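Local atomic coordinates of racemase, putative (Roseobacter denitrificans, PDB entry 3TCS), a protein that binds magnesium and D-alanine in a TIM-barrel site and may act as a hydro-lyase or racemase of the mandelate racemase/muconate lactonizing enzyme family. Residues Arg135-Ser140 against Asp201-Ala206; Leu84-Thr89 against Thr290-Glu295. All coordinates share one frame; numbering follows the deposited sequence.

Contact 1. Residues Arg135-Ser140 against Asp201-Ala206. With MG (magnesium ion), chain J; DAL (D-alanine), chain L.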
ATOM      1  N   ARG B 135      -8.783  -6.941  30.303  1.00  9.68           N
ATOM      2  CA  ARG B 135      -9.177  -5.602  30.715  1.00  8.91           C
ATOM      3  C   ARG B 135      -9.305  -4.742  29.463  1.00  8.35           C
ATOM      4  O   ARG B 135      -8.462  -4.806  28.576  1.00  8.03           O
ATOM      5  CB  ARG B 135      -8.126  -5.001  31.645  1.00 10.37           C
ATOM      6  CG  ARG B 135      -8.463  -3.602  32.114  1.00 12.87           C
ATOM      7  CD  ARG B 135      -7.277  -2.987  32.827  1.00 14.67           C
ATOM      8  NE  ARG B 135      -7.553  -1.623  33.264  1.00 17.73           N
ATOM      9  CZ  ARG B 135      -6.611  -0.767  33.639  1.00 16.43           C
ATOM     10  NH1 ARG B 135      -5.337  -1.138  33.623  1.00 16.16           N
ATOM     11  NH2 ARG B 135      -6.940   0.454  34.038  1.00 17.98           N
ATOM     12  N   ALA B 136     -10.353  -3.932  29.393  1.00  8.64           N
ATOM     13  CA  ALA B 136     -10.568  -3.082  28.231  1.00  9.39           C
ATOM     14  C   ALA B 136     -10.551  -1.605  28.584  1.00  9.78           C
ATOM     15  O   ALA B 136     -10.827  -1.232  29.725  1.00 10.98           O
ATOM     16  CB  ALA B 136     -11.896  -3.432  27.586  1.00 12.32           C
ATOM     17  N   TYR B 137     -10.203  -0.762  27.617  1.00  7.42           N
ATOM     18  CA  TYR B 137     -10.241   0.668  27.863  1.00  8.34           C
ATOM     19  C   TYR B 137     -11.310   1.254  26.952  1.00  9.61           C
ATOM     20  O   TYR B 137     -11.392   0.894  25.774  1.00 10.49           O
ATOM     21  CB  TYR B 137      -8.865   1.322  27.643  1.00  6.94           C
ATOM     22  CG  TYR B 137      -8.334   1.424  26.223  1.00  7.34           C
ATOM     23  CD1 TYR B 137      -8.744   2.451  25.375  1.00  5.92           C
ATOM     24  CD2 TYR B 137      -7.330   0.561  25.773  1.00  7.56           C
ATOM     25  CE1 TYR B 137      -8.153   2.629  24.109  1.00  6.35           C
ATOM     26  CE2 TYR B 137      -6.731   0.729  24.511  1.00  6.70           C
ATOM     27  CZ  TYR B 137      -7.144   1.767  23.692  1.00  9.10           C
ATOM     28  OH  TYR B 137      -6.521   1.961  22.476  1.00  8.02           O
ATOM     29  N   ALA B 138     -12.163   2.111  27.511  1.00  8.90           N
ATOM     30  CA  ALA B 138     -13.234   2.730  26.740  1.00  8.92           C
ATOM     31  C   ALA B 138     -12.606   3.706  25.759  1.00  9.52           C
ATOM     32  O   ALA B 138     -11.956   4.675  26.147  1.00  9.47           O
ATOM     33  CB  ALA B 138     -14.205   3.449  27.661  1.00  9.82           C
ATOM     34  N   SER B 139     -12.801   3.445  24.474  1.00  8.17           N
ATOM     35  CA  SER B 139     -12.203   4.283  23.455  1.00  7.26           C
ATOM     36  C   SER B 139     -13.192   5.173  22.704  1.00  8.46           C
ATOM     37  O   SER B 139     -14.104   4.683  22.040  1.00  7.77           O
ATOM     38  CB  SER B 139     -11.436   3.388  22.472  1.00  6.92           C
ATOM     39  OG  SER B 139     -10.599   4.140  21.616  1.00  9.20           O
ATOM     40  N   SER B 140     -13.003   6.486  22.827  1.00  8.34           N
ATOM     41  CA  SER B 140     -13.841   7.458  22.131  1.00  9.89           C
ATOM     42  C   SER B 140     -13.201   7.743  20.776  1.00  9.91           C
ATOM     43  O   SER B 140     -11.989   7.933  20.691  1.00 11.29           O
ATOM     44  CB  SER B 140     -13.936   8.768  22.916  1.00 10.44           C
ATOM     45  OG  SER B 140     -14.465   9.788  22.086  1.00 12.65           O
ATOM     46  N   ASP B 201      -7.014   5.065  34.356  1.00 10.93           N
ATOM     47  CA  ASP B 201      -5.946   5.365  33.415  1.00 11.40           C
ATOM     48  C   ASP B 201      -6.519   6.233  32.312  1.00 10.19           C
ATOM     49  O   ASP B 201      -7.631   6.000  31.844  1.00 10.20           O
ATOM     50  CB  ASP B 201      -5.379   4.085  32.800  1.00 14.35           C
ATOM     51  CG  ASP B 201      -4.574   3.272  33.787  1.00 19.61           C
ATOM     52  OD1 ASP B 201      -3.701   3.855  34.466  1.00 22.09           O
ATOM     53  OD2 ASP B 201      -4.803   2.048  33.873  1.00 23.04           O
ATOM     54  N   LEU B 202      -5.759   7.235  31.896  1.00  8.67           N
ATOM     55  CA  LEU B 202      -6.214   8.116  30.838  1.00  7.92           C
ATOM     56  C   LEU B 202      -5.235   8.060  29.682  1.00  8.57           C
ATOM     57  O   LEU B 202      -4.023   8.206  29.867  1.00  8.31           O
ATOM     58  CB  LEU B 202      -6.348   9.549  31.358  1.00  7.96           C
ATOM     59  CG  LEU B 202      -7.372   9.714  32.483  1.00  7.93           C
ATOM     60  CD1 LEU B 202      -7.402  11.167  32.949  1.00  8.28           C
ATOM     61  CD2 LEU B 202      -8.752   9.284  31.977  1.00  9.14           C
ATOM     62  N   LEU B 203      -5.781   7.833  28.492  1.00  7.97           N
ATOM     63  CA  LEU B 203      -5.004   7.732  27.266  1.00  7.34           C
ATOM     64  C   LEU B 203      -5.488   8.800  26.295  1.00  6.79           C
ATOM     65  O   LEU B 203      -6.607   9.296  26.416  1.00  6.39           O
ATOM     66  CB  LEU B 203      -5.225   6.366  26.612  1.00  6.94           C
ATOM     67  CG  LEU B 203      -4.904   5.080  27.376  1.00 10.35           C
ATOM     68  CD1 LEU B 203      -5.872   4.883  28.548  1.00 12.23           C
ATOM     69  CD2 LEU B 203      -5.006   3.911  26.408  1.00  9.81           C
ATOM     70  N   ILE B 204      -4.654   9.157  25.330  1.00  6.71           N
ATOM     71  CA  ILE B 204      -5.077  10.135  24.341  1.00  8.52           C
ATOM     72  C   ILE B 204      -4.464   9.742  22.997  1.00  9.11           C
ATOM     73  O   ILE B 204      -3.421   9.089  22.951  1.00  9.65           O
ATOM     74  CB  ILE B 204      -4.678  11.574  24.760  1.00  7.90           C
ATOM     75  CG1 ILE B 204      -5.597  12.581  24.065  1.00  8.53           C
ATOM     76  CG2 ILE B 204      -3.219  11.840  24.419  1.00  9.70           C
ATOM     77  CD1 ILE B 204      -5.603  13.963  24.707  1.00  7.57           C
ATOM     78  N   ASP B 205      -5.130  10.116  21.907  1.00  7.53           N
ATOM     79  CA  ASP B 205      -4.671   9.767  20.563  1.00  6.58           C
ATOM     80  C   ASP B 205      -4.729  11.026  19.705  1.00  8.09           C
ATOM     81  O   ASP B 205      -5.784  11.648  19.596  1.00  8.13           O
ATOM     82  CB  ASP B 205      -5.603   8.699  19.974  1.00  8.44           C
ATOM     83  CG  ASP B 205      -5.006   7.986  18.772  1.00  9.13           C
ATOM     84  OD1 ASP B 205      -4.230   8.613  18.020  1.00  8.59           O
ATOM     85  OD2 ASP B 205      -5.338   6.795  18.581  1.00  9.17           O
ATOM     86  N   ALA B 206      -3.610  11.402  19.094  1.00  8.06           N
ATOM     87  CA  ALA B 206      -3.570  12.612  18.269  1.00  8.58           C
ATOM     88  C   ALA B 206      -3.711  12.347  16.772  1.00  8.78           C
ATOM     89  O   ALA B 206      -3.726  13.278  15.965  1.00 10.13           O
ATOM     90  CB  ALA B 206      -2.277  13.378  18.538  1.00  9.92           C
TER
HETATM   91 MG    MG J 368      -4.892   5.271  17.252  1.00 10.98          MG
HETATM   92  N   DAL L 370      -6.609   3.893  18.121  1.00 11.02           N
HETATM   93  CA  DAL L 370      -7.684   4.775  17.633  1.00 13.70           C
HETATM   94  CB  DAL L 370      -9.004   4.020  17.561  1.00  9.29           C
HETATM   95  C   DAL L 370      -7.339   5.282  16.273  1.00 13.37           C
HETATM   96  O   DAL L 370      -6.350   5.920  16.108  1.00 20.29           O
HETATM   97  O   HOH W   1      -3.760   6.699  16.210  1.00 10.81           O

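Contact 2. Residues Leu84-Thr89 against Thr290-Glu295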
ATOM      1  N   LEU B  84       2.633 -19.461   2.980  1.00 14.45           N
ATOM      2  CA  LEU B  84       1.621 -19.282   1.947  1.00 14.82           C
ATOM      3  C   LEU B  84       1.279 -17.801   1.789  1.00 14.60           C
ATOM      4  O   LEU B  84       1.115 -17.309   0.671  1.00 14.09           O
ATOM      5  CB  LEU B  84       0.367 -20.089   2.290  1.00 16.08           C
ATOM      6  CG  LEU B  84      -0.742 -20.177   1.237  1.00 17.43           C
ATOM      7  CD1 LEU B  84      -0.164 -20.560  -0.118  1.00 17.67           C
ATOM      8  CD2 LEU B  84      -1.764 -21.209   1.690  1.00 17.03           C
ATOM      9  N   LEU B  85       1.178 -17.092   2.910  1.00 13.94           N
ATOM     10  CA  LEU B  85       0.879 -15.663   2.887  1.00 12.58           C
ATOM     11  C   LEU B  85       2.034 -14.896   2.247  1.00 12.76           C
ATOM     12  O   LEU B  85       1.817 -13.906   1.553  1.00 12.56           O
ATOM     13  CB  LEU B  85       0.623 -15.151   4.308  1.00 13.46           C
ATOM     14  CG  LEU B  85      -0.648 -15.716   4.950  1.00 13.40           C
ATOM     15  CD1 LEU B  85      -0.742 -15.289   6.412  1.00 15.57           C
ATOM     16  CD2 LEU B  85      -1.853 -15.233   4.167  1.00 14.60           C
ATOM     17  N   ASP B  86       3.265 -15.349   2.477  1.00 13.23           N
ATOM     18  CA  ASP B  86       4.414 -14.679   1.876  1.00 14.24           C
ATOM     19  C   ASP B  86       4.350 -14.859   0.367  1.00 14.06           C
ATOM     20  O   ASP B  86       4.687 -13.948  -0.389  1.00 14.64           O
ATOM     21  CB  ASP B  86       5.737 -15.247   2.400  1.00 15.19           C
ATOM     22  CG  ASP B  86       6.034 -14.830   3.831  1.00 18.50           C
ATOM     23  OD1 ASP B  86       5.521 -13.779   4.274  1.00 19.15           O
ATOM     24  OD2 ASP B  86       6.801 -15.549   4.508  1.00 18.33           O
ATOM     25  N   ILE B  87       3.926 -16.041  -0.069  1.00 14.19           N
ATOM     26  CA  ILE B  87       3.804 -16.322  -1.492  1.00 13.74           C
ATOM     27  C   ILE B  87       2.803 -15.352  -2.108  1.00 12.83           C
ATOM     28  O   ILE B  87       3.020 -14.846  -3.207  1.00 12.75           O
ATOM     29  CB  ILE B  87       3.334 -17.772  -1.747  1.00 15.09           C
ATOM     30  CG1 ILE B  87       4.497 -18.736  -1.494  1.00 18.97           C
ATOM     31  CG2 ILE B  87       2.814 -17.919  -3.180  1.00 16.56           C
ATOM     32  CD1 ILE B  87       4.125 -20.202  -1.604  1.00 22.45           C
ATOM     33  N   VAL B  88       1.709 -15.085  -1.400  1.00 10.93           N
ATOM     34  CA  VAL B  88       0.709 -14.157  -1.917  1.00 11.16           C
ATOM     35  C   VAL B  88       1.324 -12.774  -2.135  1.00 12.27           C
ATOM     36  O   VAL B  88       1.144 -12.177  -3.198  1.00 12.09           O
ATOM     37  CB  VAL B  88      -0.505 -14.019  -0.963  1.00 11.94           C
ATOM     38  CG1 VAL B  88      -1.426 -12.912  -1.457  1.00 12.37           C
ATOM     39  CG2 VAL B  88      -1.273 -15.343  -0.888  1.00 11.35           C
ATOM     40  N   THR B  89       2.059 -12.270  -1.143  1.00 12.11           N
ATOM     41  CA  THR B  89       2.676 -10.950  -1.272  1.00 14.43           C
ATOM     42  C   THR B  89       3.781 -10.910  -2.325  1.00 15.59           C
ATOM     43  O   THR B  89       4.024  -9.873  -2.938  1.00 14.43           O
ATOM     44  CB  THR B  89       3.253 -10.444   0.074  1.00 15.94           C
ATOM     45  OG1 THR B  89       4.289 -11.323   0.525  1.00 18.10           O
ATOM     46  CG2 THR B  89       2.156 -10.371   1.124  1.00 16.43           C
ATOM     47  N   THR B 290       0.517 -10.627  12.188  1.00  7.54           N
ATOM     48  CA  THR B 290       0.545  -9.851  13.424  1.00  8.85           C
ATOM     49  C   THR B 290       1.499 -10.527  14.419  1.00  8.66           C
ATOM     50  O   THR B 290       2.229  -9.851  15.147  1.00  8.81           O
ATOM     51  CB  THR B 290      -0.860  -9.732  14.053  1.00  8.50           C
ATOM     52  OG1 THR B 290      -1.724  -9.025  13.150  1.00  6.05           O
ATOM     53  CG2 THR B 290      -0.789  -8.972  15.371  1.00  8.57           C
ATOM     54  N   LEU B 291       1.500 -11.857  14.440  1.00  7.17           N
ATOM     55  CA  LEU B 291       2.386 -12.598  15.338  1.00  8.49           C
ATOM     56  C   LEU B 291       3.861 -12.323  15.019  1.00  8.74           C
ATOM     57  O   LEU B 291       4.721 -12.405  15.899  1.00  7.89           O
ATOM     58  CB  LEU B 291       2.099 -14.099  15.258  1.00  9.33           C
ATOM     59  CG  LEU B 291       0.756 -14.529  15.863  1.00 11.07           C
ATOM     60  CD1 LEU B 291       0.553 -16.028  15.671  1.00 12.60           C
ATOM     61  CD2 LEU B 291       0.727 -14.170  17.342  1.00 10.84           C
ATOM     62  N   ARG B 292       4.156 -12.003  13.763  1.00  7.92           N
ATOM     63  CA  ARG B 292       5.533 -11.691  13.390  1.00  9.76           C
ATOM     64  C   ARG B 292       5.922 -10.367  14.041  1.00  9.19           C
ATOM     65  O   ARG B 292       7.045 -10.209  14.515  1.00  9.11           O
ATOM     66  CB  ARG B 292       5.682 -11.585  11.873  1.00 11.00           C
ATOM     67  CG  ARG B 292       5.419 -12.886  11.144  1.00 15.03           C
ATOM     68  CD  ARG B 292       5.743 -12.760   9.669  1.00 16.45           C
ATOM     69  NE  ARG B 292       5.019 -13.748   8.875  1.00 21.49           N
ATOM     70  CZ  ARG B 292       5.051 -13.805   7.546  1.00 21.80           C
ATOM     71  NH1 ARG B 292       5.780 -12.931   6.865  1.00 19.40           N
ATOM     72  NH2 ARG B 292       4.335 -14.720   6.899  1.00 22.01           N
ATOM     73  N   VAL B 293       4.987  -9.419  14.074  1.00  9.21           N
ATOM     74  CA  VAL B 293       5.252  -8.131  14.700  1.00  9.07           C
ATOM     75  C   VAL B 293       5.342  -8.324  16.214  1.00  9.23           C
ATOM     76  O   VAL B 293       6.187  -7.725  16.873  1.00  7.48           O
ATOM     77  CB  VAL B 293       4.153  -7.103  14.360  1.00  9.35           C
ATOM     78  CG1 VAL B 293       4.351  -5.820  15.170  1.00  9.57           C
ATOM     79  CG2 VAL B 293       4.202  -6.785  12.869  1.00  9.28           C
ATOM     80  N   VAL B 294       4.471  -9.170  16.756  1.00  7.54           N
ATOM     81  CA  VAL B 294       4.481  -9.457  18.188  1.00  8.84           C
ATOM     82  C   VAL B 294       5.857  -9.994  18.598  1.00  9.29           C
ATOM     83  O   VAL B 294       6.389  -9.629  19.651  1.00  8.18           O
ATOM     84  CB  VAL B 294       3.400 -10.497  18.550  1.00  8.02           C
ATOM     85  CG1 VAL B 294       3.597 -10.997  19.974  1.00  8.20           C
ATOM     86  CG2 VAL B 294       2.016  -9.875  18.400  1.00  8.22           C
ATOM     87  N   GLU B 295       6.431 -10.859  17.767  1.00  8.00           N
ATOM     88  CA  GLU B 295       7.748 -11.422  18.063  1.00  9.72           C
ATOM     89  C   GLU B 295       8.850 -10.356  17.959  1.00  9.37           C
ATOM     90  O   GLU B 295       9.772 -10.334  18.773  1.00 10.16           O
ATOM     91  CB  GLU B 295       8.032 -12.599  17.124  1.00 11.62           C
ATOM     92  CG  GLU B 295       9.425 -13.216  17.240  1.00 14.13           C
ATOM     93  CD  GLU B 295       9.811 -13.626  18.660  1.00 16.32           C
ATOM     94  OE1 GLU B 295       8.928 -14.015  19.457  1.00 14.63           O
ATOM     95  OE2 GLU B 295      11.022 -13.576  18.975  1.00 16.91           O
TER

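Contact 1. Residues Arg135-Ser140 against Asp201-Ala206
Arg-135 and Asp-201 meet at one end of this contact in a salt bridge, Arg-135 NH2 lying 2.7 Å from Asp-201 OD2. The hydrogen bond is moderately bent (148°) and reaches OD2 on its anti side, out of the carboxylate plane; NH1 adds a weak bond to the same oxygen. The arginine chain, extended as far as NE with CG trans to the backbone N (chi1 180°), carries the guanidinium to Asp-201, its plane 48° from that of the carboxylate. Thr-164 OG1 is a further hydrogen-bond partner of NH2.

The apolar part is a CH-pi contact: Leu-203 CD2 sits 3.9 Å from the centroid of the Tyr-137 ring, almost exactly on its normal, so a single methyl is centred over one face. Tyr-331 meets the same ring edge-to-face, and Lys-167 of the D-alanine pocket hydrogen-bonds to its OH.

Asp-205 takes strand 201-205 into the metal site without touching 135-140: Asp-205 OD2 binds the magnesium ion at 2.1 Å, alongside N and O of D-alanine, a water, Glu-231 and Glu-257. That water lies 2.7 Å from Asp-205 OD1, to which it probably donates.

Strand 165-169 runs between strands 132-139 and 201-205, parallel to both; Tyr-137 and Leu-203 meet inside the barrel, and the salt bridge lies toward the strand ends away from the metal.

Contact 2. Residues Leu84-Thr89 against Thr290-Glu295
A salt bridge between two helices joins the N-terminal domain to the barrel domain of this enolase-superfamily protein, linking helix 81-91 to helix 287-300. Asp-86 and Arg-292 carry it, their side chains approaching from opposite directions, with the CA atoms of Asp-86 and Arg-292, the nearest across the segments, 11.9 Å apart.

The guanidinium grips end-on, with both terminal nitrogens on one carboxylate oxygen. Arg-292 NH1 lies 2.7 Å from Asp-86 OD1, which accepts through its syn lone pair, with an N-H...O angle of 153°. Arg-292 NH2 reaches Asp-86 OD1 at 3.0 Å, but from above the carboxylate plane and along a more bent path (136°). OD1 lies nearly in the guanidinium plane, whereas the two planar groups are turned 74° against each other; the fork therefore closes on a single atom instead of pairing oxygen with nitrogen twice. An extended run from CG to NE lets the arginine reach the other helix. Its NE turns to a second acid, Asp-82 OD1, one helical turn before Asp-86, so two carboxylates of one helix hold the guanidinium, balance its charge and probably fix its rotation.

Within helix 81-91, Thr-89 OG1 donates to Asp-86 O at 2.8 Å, a side-chain bond back to the carbonyl three residues earlier. Arg-176 of the second subunit packs on Asp-86, placing the bridge beside the dimer partner. Capping domain and modified TIM barrel, joined here at the surface by charged helix side chains, are the two-domain architecture of the enolase superfamily.

In the fold
Contact 1 lies partly buried in the barrel and reaches the metal site, whereas contact 2 is a surface contact away from the annotated sites; their centres are about 28 Å apart, on opposite sides of the chain's centre. They share no helix or strand. Contact 1 joins two strands of the barrel, with contact 2 tying an N-terminal-domain helix to a barrel helix and closing a sequence loop that encloses contact 1. Each has an arginine-aspartate bridge centred on one oxygen, but contact 1 adds an aromatic face and lies on a strand that also carries a metal ligand, while contact 2 is carried by one charged, hydrogen-bonded pair and has the second subunit nearby.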